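Local coordinates for protein dephospho-CoA kinase (PDB 2IF2) that probably catalyses the last step of coenzyme A biosynthesis, transferring phosphate from ATP to the 3'-hydroxyl of dephospho-CoA, at residues Lys2-Thr7 against Leu107-Ala112; Lys33-Phe38 against Arg89-Glu94; Val129-Tyr134 against Pro160-Val165; Tyr170-Ser175 against Lys183-Val188. All blocks are in the same frame, centred on the assembly; numbering follows the deposited sequence.

Contact 1 (Lys2-Thr7 against Leu107-Ala112)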
loop_
_atom_site.group_PDB
_atom_site.type_symbol
_atom_site.label_atom_id
_atom_site.label_comp_id
_atom_site.label_asym_id
_atom_site.label_seq_id
_atom_site.Cartn_x
_atom_site.Cartn_y
_atom_site.Cartn_z
ATOM N N LYS A 2 15.457 6.654 8.725
ATOM C CA LYS A 2 15.174 6.888 7.320
ATOM C C LYS A 2 13.867 6.257 6.839
ATOM O O LYS A 2 13.752 5.033 6.756
ATOM C CB LYS A 2 16.355 6.385 6.473
ATOM C CG LYS A 2 16.875 4.996 6.859
ATOM C CD LYS A 2 18.076 4.566 6.005
ATOM C CE LYS A 2 19.296 5.456 6.225
ATOM N NZ LYS A 2 20.472 5.017 5.420
ATOM N N ARG A 3 12.883 7.100 6.526
ATOM C CA ARG A 3 11.587 6.628 6.037
ATOM C C ARG A 3 11.747 6.008 4.655
ATOM O O ARG A 3 12.106 6.689 3.691
ATOM C CB ARG A 3 10.578 7.782 5.956
ATOM C CG ARG A 3 9.533 7.817 7.074
ATOM C CD ARG A 3 10.126 8.257 8.406
ATOM N NE ARG A 3 9.105 8.456 9.428
ATOM C CZ ARG A 3 9.332 9.011 10.617
ATOM N NH1 ARG A 3 8.342 9.151 11.489
ATOM N NH2 ARG A 3 10.549 9.433 10.937
ATOM N N ILE A 4 11.476 4.714 4.558
ATOM C CA ILE A 4 11.602 4.028 3.285
ATOM C C ILE A 4 10.228 3.618 2.764
ATOM O O ILE A 4 9.316 3.322 3.539
ATOM C CB ILE A 4 12.500 2.781 3.418
ATOM C CG1 ILE A 4 13.790 3.154 4.155
ATOM C CG2 ILE A 4 12.822 2.219 2.041
ATOM C CD1 ILE A 4 14.591 4.261 3.496
ATOM N N GLY A 5 10.084 3.620 1.446
ATOM C CA GLY A 5 8.820 3.254 0.852
ATOM C C GLY A 5 8.948 2.010 0.014
ATOM O O GLY A 5 9.873 1.867 -0.783
ATOM N N LEU A 6 8.007 1.098 0.190
ATOM C CA LEU A 6 8.035 -0.141 -0.558
ATOM C C LEU A 6 6.783 -0.182 -1.402
ATOM O O LEU A 6 5.679 -0.194 -0.872
ATOM C CB LEU A 6 8.047 -1.309 0.414
ATOM C CG LEU A 6 8.624 -2.621 -0.082
ATOM C CD1 LEU A 6 8.438 -3.634 1.028
ATOM C CD2 LEU A 6 7.944 -3.081 -1.363
ATOM N N THR A 7 6.945 -0.206 -2.718
ATOM C CA THR A 7 5.779 -0.235 -3.588
ATOM C C THR A 7 5.834 -1.338 -4.644
ATOM O O THR A 7 6.734 -2.186 -4.644
ATOM C CB THR A 7 5.596 1.107 -4.307
ATOM O OG1 THR A 7 4.298 1.148 -4.909
ATOM C CG2 THR A 7 6.654 1.279 -5.393
ATOM N N LEU A 107 14.925 0.541 10.738
ATOM C CA LEU A 107 14.597 0.610 9.327
ATOM C C LEU A 107 13.085 0.581 9.173
ATOM O O LEU A 107 12.460 -0.476 9.233
ATOM C CB LEU A 107 15.261 -0.558 8.594
ATOM C CG LEU A 107 15.638 -0.385 7.122
ATOM C CD1 LEU A 107 14.506 -0.863 6.263
ATOM C CD2 LEU A 107 15.996 1.068 6.829
ATOM N N PHE A 108 12.505 1.763 8.994
ATOM C CA PHE A 108 11.068 1.909 8.839
ATOM C C PHE A 108 10.652 1.972 7.369
ATOM O O PHE A 108 11.000 2.908 6.649
ATOM C CB PHE A 108 10.603 3.164 9.580
ATOM C CG PHE A 108 9.140 3.443 9.435
ATOM C CD1 PHE A 108 8.674 4.258 8.417
ATOM C CD2 PHE A 108 8.221 2.855 10.289
ATOM C CE1 PHE A 108 7.315 4.480 8.251
ATOM C CE2 PHE A 108 6.859 3.072 10.130
ATOM C CZ PHE A 108 6.407 3.883 9.109
ATOM N N ILE A 109 9.911 0.959 6.932
ATOM C CA ILE A 109 9.431 0.890 5.559
ATOM C C ILE A 109 7.910 0.980 5.556
ATOM O O ILE A 109 7.255 0.596 6.528
ATOM C CB ILE A 109 9.846 -0.429 4.880
ATOM C CG1 ILE A 109 11.373 -0.552 4.881
ATOM C CG2 ILE A 109 9.284 -0.482 3.462
ATOM C CD1 ILE A 109 11.904 -1.865 4.313
ATOM N N LEU A 110 7.354 1.491 4.461
ATOM C CA LEU A 110 5.908 1.629 4.328
ATOM C C LEU A 110 5.460 1.138 2.952
ATOM O O LEU A 110 5.847 1.699 1.934
ATOM C CB LEU A 110 5.510 3.096 4.534
ATOM C CG LEU A 110 4.032 3.453 4.375
ATOM C CD1 LEU A 110 3.603 4.405 5.469
ATOM C CD2 LEU A 110 3.809 4.061 3.010
ATOM N N GLU A 111 4.656 0.082 2.922
ATOM C CA GLU A 111 4.182 -0.450 1.655
ATOM C C GLU A 111 2.724 -0.088 1.422
ATOM O O GLU A 111 1.861 -0.401 2.241
ATOM C CB GLU A 111 4.329 -1.965 1.619
ATOM C CG GLU A 111 3.565 -2.653 2.717
ATOM C CD GLU A 111 3.235 -4.086 2.382
ATOM O OE1 GLU A 111 2.862 -4.830 3.320
ATOM O OE2 GLU A 111 3.335 -4.467 1.187
ATOM N N ALA A 112 2.465 0.568 0.290
ATOM C CA ALA A 112 1.125 1.004 -0.082
ATOM C C ALA A 112 0.827 0.675 -1.536
ATOM O O ALA A 112 -0.321 0.748 -1.971
ATOM C CB ALA A 112 0.986 2.499 0.147
#
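Strands 3-7 and 108-111 run parallel, their short axes 4.3 Å apart at closest approach and 31° apart in direction. They are two central neighbours of the five-stranded parallel sheet with strand order 2-3-1-4-5, the core of a P-loop kinase fold. The bonding is the parallel pattern: Ile4 uses both its N-H and its C=O to span Ile109. Ile4 N donates to Phe108 O over 2.8 Å, nearly along the C=O axis, while Ile4 O accepts from Leu110 N in the carbonyl plane but with a more bent N-H. One step on, Leu6 N gives Leu110 O a nearly straight bond (174°), although the donor stands above the carbonyl plane.

Side chains alternate between the two faces. On the face turned to helix 14-23, Ile109 reaches two residues of strand 3-7, Ile4 and Leu6, with different branches: CG1, beside its own backbone N (chi1 -59°), lies 3.8 Å from Ile4 CB, and CG2 meets Leu6 CB. Leu107 CD2 sits between Ile4 CG1 and Lys2 CG, each 4.0 Å away. The Lys2 chain continues to a hydrogen bond from NZ to Leu192 O. Across the sheet, Arg3 lays its CG by Phe108 CD1 at 3.9 Å; the guanidinium is steeply inclined to the ring and too far for more than a weak cation-pi attraction. The Glu111 side chain comes within about 3 Å (nearest atoms) of that of Lys14, predicted to bind ATP, with Asp30 OD2 close to Glu111 OE1.

Contact 2 (Lys33-Phe38 against Arg89-Glu94)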
loop_
_atom_site.group_PDB
_atom_site.type_symbol
_atom_site.label_atom_id
_atom_site.label_comp_id
_atom_site.label_asym_id
_atom_site.label_seq_id
_atom_site.Cartn_x
_atom_site.Cartn_y
_atom_site.Cartn_z
ATOM N N LYS A 33 -3.322 -2.089 4.126
ATOM C CA LYS A 33 -3.930 -2.957 5.140
ATOM C C LYS A 33 -4.497 -2.102 6.265
ATOM O O LYS A 33 -5.634 -2.291 6.684
ATOM C CB LYS A 33 -2.877 -3.923 5.707
ATOM C CG LYS A 33 -3.439 -5.119 6.475
ATOM C CD LYS A 33 -2.334 -6.130 6.820
ATOM C CE LYS A 33 -2.889 -7.504 7.220
ATOM N NZ LYS A 33 -3.785 -7.479 8.411
ATOM N N LEU A 34 -3.699 -1.154 6.743
ATOM C CA LEU A 34 -4.125 -0.281 7.824
ATOM C C LEU A 34 -5.353 0.513 7.427
ATOM O O LEU A 34 -6.345 0.534 8.151
ATOM C CB LEU A 34 -2.991 0.678 8.216
ATOM C CG LEU A 34 -3.211 1.662 9.376
ATOM C CD1 LEU A 34 -3.550 0.912 10.656
ATOM C CD2 LEU A 34 -1.963 2.507 9.570
ATOM N N ILE A 35 -5.290 1.160 6.268
ATOM C CA ILE A 35 -6.410 1.979 5.805
ATOM C C ILE A 35 -7.720 1.200 5.905
ATOM O O ILE A 35 -8.657 1.640 6.571
ATOM C CB ILE A 35 -6.228 2.469 4.328
ATOM C CG1 ILE A 35 -4.862 3.149 4.140
ATOM C CG2 ILE A 35 -7.319 3.484 3.983
ATOM C CD1 ILE A 35 -4.714 4.476 4.866
ATOM N N HIS A 36 -7.777 0.037 5.263
ATOM C CA HIS A 36 -8.990 -0.763 5.290
ATOM C C HIS A 36 -9.586 -0.907 6.695
ATOM O O HIS A 36 -10.784 -1.121 6.843
ATOM C CB HIS A 36 -8.724 -2.151 4.714
ATOM C CG HIS A 36 -9.984 -2.908 4.370
ATOM N ND1 HIS A 36 -10.690 -2.671 3.228
ATOM C CD2 HIS A 36 -10.648 -3.867 5.062
ATOM C CE1 HIS A 36 -11.768 -3.464 3.210
ATOM N NE2 HIS A 36 -11.758 -4.186 4.300
ATOM N N SER A 37 -8.759 -0.792 7.725
ATOM C CA SER A 37 -9.251 -0.928 9.088
ATOM C C SER A 37 -9.949 0.344 9.515
ATOM O O SER A 37 -10.536 0.413 10.595
ATOM C CB SER A 37 -8.101 -1.185 10.058
ATOM O OG SER A 37 -7.428 0.025 10.372
ATOM N N PHE A 38 -9.870 1.364 8.676
ATOM C CA PHE A 38 -10.481 2.642 9.006
ATOM C C PHE A 38 -11.984 2.634 8.766
ATOM O O PHE A 38 -12.734 3.339 9.449
ATOM C CB PHE A 38 -9.812 3.744 8.183
ATOM C CG PHE A 38 -8.348 3.935 8.495
ATOM C CD1 PHE A 38 -7.499 4.507 7.552
ATOM C CD2 PHE A 38 -7.829 3.584 9.741
ATOM C CE1 PHE A 38 -6.154 4.731 7.844
ATOM C CE2 PHE A 38 -6.486 3.803 10.048
ATOM C CZ PHE A 38 -5.646 4.378 9.096
ATOM N N ARG A 89 -5.067 11.721 6.710
ATOM C CA ARG A 89 -5.151 12.459 7.961
ATOM C C ARG A 89 -5.125 11.457 9.114
ATOM O O ARG A 89 -4.963 11.839 10.270
ATOM C CB ARG A 89 -6.443 13.309 8.005
ATOM C CG ARG A 89 -6.642 14.126 9.303
ATOM C CD ARG A 89 -7.928 14.983 9.314
ATOM N NE ARG A 89 -7.860 16.186 8.472
ATOM C CZ ARG A 89 -7.988 16.198 7.145
ATOM N NH1 ARG A 89 -8.192 15.064 6.490
ATOM N NH2 ARG A 89 -7.924 17.344 6.470
ATOM N N ALA A 90 -5.282 10.173 8.793
ATOM C CA ALA A 90 -5.281 9.114 9.806
ATOM C C ALA A 90 -3.999 8.306 9.718
ATOM O O ALA A 90 -3.502 7.786 10.719
ATOM C CB ALA A 90 -6.482 8.197 9.608
ATOM N N LEU A 91 -3.476 8.205 8.500
ATOM C CA LEU A 91 -2.253 7.468 8.239
ATOM C C LEU A 91 -1.079 8.260 8.790
ATOM O O LEU A 91 -0.320 7.760 9.616
ATOM C CB LEU A 91 -2.077 7.252 6.733
ATOM C CG LEU A 91 -0.960 6.314 6.270
ATOM C CD1 LEU A 91 -1.280 4.896 6.703
ATOM C CD2 LEU A 91 -0.813 6.378 4.758
ATOM N N TYR A 92 -0.932 9.501 8.341
ATOM C CA TYR A 92 0.172 10.320 8.818
ATOM C C TYR A 92 -0.043 10.810 10.244
ATOM O O TYR A 92 0.763 11.571 10.774
ATOM C CB TYR A 92 0.422 11.508 7.878
ATOM C CG TYR A 92 1.118 11.116 6.588
ATOM C CD1 TYR A 92 0.406 10.535 5.538
ATOM C CD2 TYR A 92 2.498 11.282 6.435
ATOM C CE1 TYR A 92 1.049 10.126 4.366
ATOM C CE2 TYR A 92 3.152 10.873 5.267
ATOM C CZ TYR A 92 2.420 10.297 4.239
ATOM O OH TYR A 92 3.045 9.884 3.082
ATOM N N LYS A 93 -1.127 10.364 10.868
ATOM C CA LYS A 93 -1.421 10.759 12.237
ATOM C C LYS A 93 -1.214 9.546 13.131
ATOM O O LYS A 93 -1.207 9.642 14.359
ATOM C CB LYS A 93 -2.862 11.268 12.338
ATOM C CG LYS A 93 -3.246 11.865 13.686
ATOM C CD LYS A 93 -4.605 12.570 13.617
ATOM C CE LYS A 93 -4.567 13.783 12.680
ATOM N NZ LYS A 93 -5.918 14.376 12.430
ATOM N N GLU A 94 -1.031 8.400 12.490
ATOM C CA GLU A 94 -0.812 7.145 13.191
ATOM C C GLU A 94 0.636 6.708 12.980
ATOM O O GLU A 94 1.213 6.022 13.818
ATOM C CB GLU A 94 -1.772 6.088 12.650
ATOM C CG GLU A 94 -2.609 5.418 13.719
ATOM C CD GLU A 94 -1.862 4.311 14.422
ATOM O OE1 GLU A 94 -2.389 3.767 15.417
ATOM O OE2 GLU A 94 -0.748 3.982 13.968
#
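Leu34 O is gripped by two donors, both from Ser37: the hydroxyl OG at 2.5 Å, approaching in the carbonyl plane, and the backbone N at 2.8 Å, whose position is less certain. The pair curls residues 34-37 round and brings the chain to Phe38. The ring of Phe38 then lies with one face over this same carbonyl, Leu34 O standing 3.7 Å above the plane near the ring centre. Its opposite face receives Ala90 of helix 77-91 in a CH-pi contact: the CB methyl is 4.2 Å from the ring centroid, displaced toward the CE1-CZ rim. Phe38 is thus sandwiched between the Leu34 carbonyl and Ala90. Beside it the contact is aliphatic. Leu91, its CG anti to the backbone N (chi1 -171°), extends CD1 between two tips of the other helix, 3.8 Å from Leu34 CD2 and 3.9 Å from Ile35 CD1; it crosses Leu34 obliquely and Ile35 at about a right angle. Helix 31-36 thus meets the C-terminal end of helix 77-91, and Val45 of helix 44-53 closes the junction by touching Phe38 and Ala90, consistent with the mostly helical CoA-binding region of dephospho-CoA kinases, beside the P-loop core.

Contact 3 (Val129-Tyr134 against Pro160-Val165)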
loop_
_atom_site.group_PDB
_atom_site.type_symbol
_atom_site.label_atom_id
_atom_site.label_comp_id
_atom_site.label_asym_id
_atom_site.label_seq_id
_atom_site.Cartn_x
_atom_site.Cartn_y
_atom_site.Cartn_z
ATOM N N VAL A 129 10.797 -0.705 -5.369
ATOM C CA VAL A 129 9.730 -1.253 -6.180
ATOM C C VAL A 129 10.036 -2.690 -6.568
ATOM O O VAL A 129 11.176 -3.032 -6.883
ATOM C CB VAL A 129 9.520 -0.409 -7.444
ATOM C CG1 VAL A 129 10.824 -0.302 -8.209
ATOM C CG2 VAL A 129 8.427 -1.021 -8.304
ATOM N N VAL A 130 9.003 -3.526 -6.530
ATOM C CA VAL A 130 9.121 -4.940 -6.855
ATOM C C VAL A 130 8.547 -5.218 -8.246
ATOM O O VAL A 130 7.348 -5.084 -8.470
ATOM C CB VAL A 130 8.396 -5.797 -5.774
ATOM C CG1 VAL A 130 6.997 -5.266 -5.545
ATOM C CG2 VAL A 130 8.355 -7.253 -6.186
ATOM N N TYR A 131 9.419 -5.591 -9.177
ATOM C CA TYR A 131 9.007 -5.876 -10.547
ATOM C C TYR A 131 8.476 -7.287 -10.707
ATOM O O TYR A 131 8.906 -8.208 -10.017
ATOM C CB TYR A 131 10.181 -5.680 -11.511
ATOM C CG TYR A 131 9.920 -6.182 -12.921
ATOM C CD1 TYR A 131 9.060 -5.496 -13.787
ATOM C CD2 TYR A 131 10.526 -7.352 -13.384
ATOM C CE1 TYR A 131 8.816 -5.966 -15.089
ATOM C CE2 TYR A 131 10.287 -7.832 -14.677
ATOM C CZ TYR A 131 9.434 -7.137 -15.524
ATOM O OH TYR A 131 9.212 -7.615 -16.800
ATOM N N ALA A 132 7.547 -7.444 -11.642
ATOM C CA ALA A 132 6.937 -8.737 -11.932
ATOM C C ALA A 132 5.983 -8.601 -13.116
ATOM O O ALA A 132 5.023 -7.827 -13.064
ATOM C CB ALA A 132 6.187 -9.244 -10.707
ATOM N N PRO A 133 6.232 -9.356 -14.198
ATOM C CA PRO A 133 5.382 -9.305 -15.389
ATOM C C PRO A 133 3.902 -9.602 -15.134
ATOM O O PRO A 133 3.556 -10.411 -14.272
ATOM C CB PRO A 133 6.034 -10.329 -16.316
ATOM C CG PRO A 133 6.661 -11.294 -15.364
ATOM C CD PRO A 133 7.286 -10.371 -14.360
ATOM N N TYR A 134 3.041 -8.928 -15.898
ATOM C CA TYR A 134 1.591 -9.080 -15.803
ATOM C C TYR A 134 1.208 -10.554 -15.751
ATOM O O TYR A 134 0.263 -10.939 -15.060
ATOM C CB TYR A 134 0.915 -8.387 -17.007
ATOM C CG TYR A 134 -0.565 -8.710 -17.210
ATOM C CD1 TYR A 134 -1.504 -8.461 -16.206
ATOM C CD2 TYR A 134 -1.018 -9.304 -18.394
ATOM C CE1 TYR A 134 -2.852 -8.804 -16.373
ATOM C CE2 TYR A 134 -2.367 -9.652 -18.566
ATOM C CZ TYR A 134 -3.272 -9.401 -17.551
ATOM O OH TYR A 134 -4.584 -9.773 -17.693
ATOM N N PRO A 160 1.652 1.111 -15.671
ATOM C CA PRO A 160 2.495 0.041 -16.210
ATOM C C PRO A 160 3.705 -0.198 -15.325
ATOM O O PRO A 160 4.577 0.666 -15.203
ATOM C CB PRO A 160 2.887 0.573 -17.582
ATOM C CG PRO A 160 1.661 1.320 -17.991
ATOM C CD PRO A 160 1.304 2.079 -16.727
ATOM N N ILE A 161 3.745 -1.376 -14.708
ATOM C CA ILE A 161 4.841 -1.748 -13.816
ATOM C C ILE A 161 6.196 -1.551 -14.500
ATOM O O ILE A 161 7.187 -1.190 -13.856
ATOM C CB ILE A 161 4.717 -3.229 -13.363
ATOM C CG1 ILE A 161 5.774 -3.540 -12.302
ATOM C CG2 ILE A 161 4.868 -4.164 -14.556
ATOM C CD1 ILE A 161 5.607 -2.747 -11.016
ATOM N N GLU A 162 6.224 -1.774 -15.810
ATOM C CA GLU A 162 7.445 -1.632 -16.585
ATOM C C GLU A 162 7.889 -0.170 -16.644
ATOM O O GLU A 162 9.001 0.135 -17.079
ATOM C CB GLU A 162 7.222 -2.188 -17.990
ATOM C CG GLU A 162 6.427 -3.491 -18.008
ATOM C CD GLU A 162 7.044 -4.548 -18.904
ATOM O OE1 GLU A 162 6.393 -5.591 -19.129
ATOM O OE2 GLU A 162 8.181 -4.337 -19.377
ATOM N N GLU A 163 7.015 0.729 -16.202
ATOM C CA GLU A 163 7.325 2.156 -16.180
ATOM C C GLU A 163 7.599 2.553 -14.725
ATOM O O GLU A 163 8.496 3.354 -14.451
ATOM C CB GLU A 163 6.148 2.974 -16.742
ATOM C CG GLU A 163 6.512 4.027 -17.824
ATOM C CD GLU A 163 7.143 5.311 -17.272
ATOM O OE1 GLU A 163 6.504 5.994 -16.442
ATOM O OE2 GLU A 163 8.275 5.646 -17.684
ATOM N N LYS A 164 6.831 1.979 -13.799
ATOM C CA LYS A 164 6.992 2.271 -12.378
ATOM C C LYS A 164 8.407 1.972 -11.915
ATOM O O LYS A 164 8.963 2.696 -11.092
ATOM C CB LYS A 164 6.002 1.454 -11.540
ATOM C CG LYS A 164 6.210 1.593 -10.032
ATOM C CD LYS A 164 5.108 0.923 -9.213
ATOM C CE LYS A 164 3.811 1.712 -9.252
ATOM N NZ LYS A 164 2.772 1.110 -8.372
ATOM N N VAL A 165 8.985 0.900 -12.445
ATOM C CA VAL A 165 10.345 0.502 -12.091
ATOM C C VAL A 165 11.311 1.674 -12.204
ATOM O O VAL A 165 12.291 1.761 -11.461
ATOM C CB VAL A 165 10.852 -0.627 -13.004
ATOM C CG1 VAL A 165 10.840 -0.171 -14.450
ATOM C CG2 VAL A 165 12.253 -1.033 -12.592
#
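Val129 and Ile161 carry this contact, which is made by apolar side-chain packing. The two methyls of Val129 divide the helical segment between them: CG2 lies 3.8 Å from Lys164 CG, along the aliphatic part of that chain, and CG1 is 4.0 Å from Val165 CA. Ile161, with CG1 anti to the backbone N (chi1 -173°), points toward residues 130-132; its CD1 tip approaches Val130 O at 3.9 Å, and its CG1 meets Tyr131 CD1 at 4.1 Å, the two side chains crossing at about a right angle. The Glu162 carboxylate comes to the edge of the Tyr131 ring, its plane turned 79° from the ring. An alanine in place of Val129 would remove both methyls and would probably loosen the seating of Lys164 and Val165 against the strand. Further out, Pro160 is the N-cap of helix 161-164, its O accepting from both Glu163 N and Lys164 N. The Lys164 chain bends at chi3, and NZ donates to Gly8 O, the glycine that begins the P-loop pattern. Strand 126-130 lies between strand 3-8, whose Thr7 touches Val129 and Lys164, and edge strand 170-171, whose Val171 touches Val129, Tyr131 and Val165.

Contact 4 (Tyr170-Ser175 against Lys183-Val188)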
loop_
_atom_site.group_PDB
_atom_site.type_symbol
_atom_site.label_atom_id
_atom_site.label_comp_id
_atom_site.label_asym_id
_atom_site.label_seq_id
_atom_site.Cartn_x
_atom_site.Cartn_y
_atom_site.Cartn_z
ATOM N N TYR A 170 15.719 1.206 -6.101
ATOM C CA TYR A 170 15.930 -0.199 -5.782
ATOM C C TYR A 170 14.820 -1.047 -6.385
ATOM O O TYR A 170 13.634 -0.797 -6.152
ATOM C CB TYR A 170 15.960 -0.405 -4.277
ATOM C CG TYR A 170 17.105 0.280 -3.585
ATOM C CD1 TYR A 170 16.870 1.196 -2.572
ATOM C CD2 TYR A 170 18.423 -0.021 -3.902
ATOM C CE1 TYR A 170 17.906 1.794 -1.882
ATOM C CE2 TYR A 170 19.476 0.579 -3.215
ATOM C CZ TYR A 170 19.203 1.485 -2.203
ATOM O OH TYR A 170 20.205 2.092 -1.491
ATOM N N VAL A 171 15.201 -2.051 -7.161
ATOM C CA VAL A 171 14.211 -2.909 -7.783
ATOM C C VAL A 171 14.498 -4.378 -7.540
ATOM O O VAL A 171 15.377 -4.963 -8.171
ATOM C CB VAL A 171 14.145 -2.671 -9.292
ATOM C CG1 VAL A 171 13.013 -3.492 -9.894
ATOM C CG2 VAL A 171 13.953 -1.188 -9.572
ATOM N N ILE A 172 13.752 -4.978 -6.622
ATOM C CA ILE A 172 13.950 -6.386 -6.326
ATOM C C ILE A 172 13.054 -7.272 -7.177
ATOM O O ILE A 172 12.009 -7.731 -6.719
ATOM C CB ILE A 172 13.706 -6.706 -4.826
ATOM C CG1 ILE A 172 12.460 -5.998 -4.323
ATOM C CG2 ILE A 172 14.892 -6.271 -3.999
ATOM C CD1 ILE A 172 12.335 -6.039 -2.824
ATOM N N ASP A 173 13.465 -7.513 -8.418
ATOM C CA ASP A 173 12.696 -8.359 -9.321
ATOM C C ASP A 173 12.187 -9.631 -8.641
ATOM O O ASP A 173 12.969 -10.405 -8.091
ATOM C CB ASP A 173 13.551 -8.739 -10.528
ATOM C CG ASP A 173 13.043 -9.978 -11.227
ATOM O OD1 ASP A 173 11.829 -10.050 -11.505
ATOM O OD2 ASP A 173 13.856 -10.884 -11.493
ATOM N N ASN A 174 10.875 -9.843 -8.692
ATOM C CA ASN A 174 10.265 -11.023 -8.082
ATOM C C ASN A 174 9.571 -11.901 -9.134
ATOM O O ASN A 174 8.414 -12.303 -8.962
ATOM C CB ASN A 174 9.253 -10.596 -7.004
ATOM C CG ASN A 174 8.865 -11.735 -6.064
ATOM O OD1 ASN A 174 7.785 -11.724 -5.485
ATOM N ND2 ASN A 174 9.752 -12.706 -5.895
ATOM N N SER A 175 10.283 -12.192 -10.221
ATOM C CA SER A 175 9.754 -13.026 -11.302
ATOM C C SER A 175 10.501 -14.356 -11.342
ATOM O O SER A 175 9.949 -15.375 -11.755
ATOM C CB SER A 175 9.929 -12.331 -12.650
ATOM O OG SER A 175 11.300 -12.287 -13.011
ATOM N N LYS A 183 17.611 -12.928 -1.769
ATOM C CA LYS A 183 19.021 -12.622 -1.865
ATOM C C LYS A 183 19.167 -11.148 -2.243
ATOM O O LYS A 183 20.145 -10.503 -1.866
ATOM C CB LYS A 183 19.677 -13.545 -2.902
ATOM C CG LYS A 183 21.209 -13.530 -2.922
ATOM C CD LYS A 183 21.789 -14.779 -3.610
ATOM C CE LYS A 183 23.288 -14.636 -3.904
ATOM N NZ LYS A 183 24.076 -14.044 -2.775
ATOM N N GLN A 184 18.176 -10.613 -2.958
ATOM C CA GLN A 184 18.172 -9.207 -3.385
ATOM C C GLN A 184 17.800 -8.252 -2.259
ATOM O O GLN A 184 18.503 -7.272 -2.007
ATOM C CB GLN A 184 17.196 -9.003 -4.546
ATOM C CG GLN A 184 17.831 -9.077 -5.919
ATOM C CD GLN A 184 16.980 -9.837 -6.918
ATOM O OE1 GLN A 184 15.814 -9.508 -7.131
ATOM N NE2 GLN A 184 17.562 -10.874 -7.530
ATOM N N VAL A 185 16.681 -8.522 -1.596
ATOM C CA VAL A 185 16.260 -7.674 -0.495
ATOM C C VAL A 185 17.414 -7.596 0.500
ATOM O O VAL A 185 17.750 -6.518 0.992
ATOM C CB VAL A 185 14.995 -8.233 0.213
ATOM C CG1 VAL A 185 13.860 -8.379 -0.784
ATOM C CG2 VAL A 185 15.301 -9.567 0.852
ATOM N N LYS A 186 18.039 -8.734 0.777
ATOM C CA LYS A 186 19.153 -8.754 1.716
ATOM C C LYS A 186 20.220 -7.746 1.328
ATOM O O LYS A 186 20.751 -7.038 2.181
ATOM C CB LYS A 186 19.768 -10.150 1.793
ATOM C CG LYS A 186 19.048 -11.065 2.751
ATOM C CD LYS A 186 19.861 -12.300 3.047
ATOM C CE LYS A 186 19.956 -13.196 1.834
ATOM N NZ LYS A 186 20.606 -14.501 2.140
ATOM N N LYS A 187 20.533 -7.703 0.036
ATOM C CA LYS A 187 21.522 -6.772 -0.479
ATOM C C LYS A 187 21.014 -5.368 -0.173
ATOM O O LYS A 187 21.731 -4.547 0.394
ATOM C CB LYS A 187 21.680 -6.946 -1.987
ATOM C CG LYS A 187 22.722 -6.043 -2.613
ATOM C CD LYS A 187 22.559 -5.946 -4.131
ATOM C CE LYS A 187 23.502 -4.894 -4.718
ATOM N NZ LYS A 187 23.356 -4.741 -6.187
ATOM N N VAL A 188 19.766 -5.093 -0.530
ATOM C CA VAL A 188 19.222 -3.775 -0.268
ATOM C C VAL A 188 19.248 -3.417 1.212
ATOM O O VAL A 188 19.694 -2.340 1.577
ATOM C CB VAL A 188 17.793 -3.650 -0.812
ATOM C CG1 VAL A 188 17.187 -2.306 -0.394
ATOM C CG2 VAL A 188 17.821 -3.756 -2.326
#
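The edge strand 170-171 and the C-terminal helix 178-190 form the last beta-alpha element of the parallel sheet, and the helix runs back antiparallel to residues 170-173. Tyr170 presents a ring face to Val188: CG1 of the valine, anti to its backbone N (chi1 174°), stands 4.2 Å from the ring centroid, a CH-pi contact offset toward the CG-CD1 rim, while its CG2 meets Tyr170 CD2. Ile172, the centre of an inverse gamma turn, points toward the helix and has the largest buried share of the contact. Its CG2 touches Gln184 CB at 3.6 Å, the two side chains sliding past each other in opposite directions; its CD1 reaches Val185 CG1 at 3.5 Å, and CG2 lies 4.2 Å from Val188 CG2. Farther along the chain, Asp173 OD1 accepts from Ser175 OG at 2.7 Å through its syn lone pair and, weakly, from Ser175 N, which ties the carboxylate to the backbone and hydroxyl two residues on. Helix 178-190 lies next to helix 14-23 on the same face of the sheet, Val17 touching Ile172 and Val185, and Phe21 touching Val188. A helix following a strand and packing back on the sheet is the usual beta-alpha unit of the alpha/beta P-loop kinase fold.

From the N terminus, strand 3-8 opens the sheet and pairs a hundred residues later with strand 108-111, so contact 1 closes a loop that holds most of the helical part of the chain. Contact 2 lies within that loop, joining helix 31-36 to the end of helix 77-91, and closes before contact 1 does. Contacts 3 and 4 then follow in series, and none cross. Contact 3 brings helix 161-164 back onto strand 126-130, next to strand 3-8; contact 4 binds strand 170-171 to the last helix. Val129 N and Tyr170 O, 2.9 Å apart, probably link contacts 3 and 4 by a hydrogen bond, while contact 2 lies across the chain centre from both.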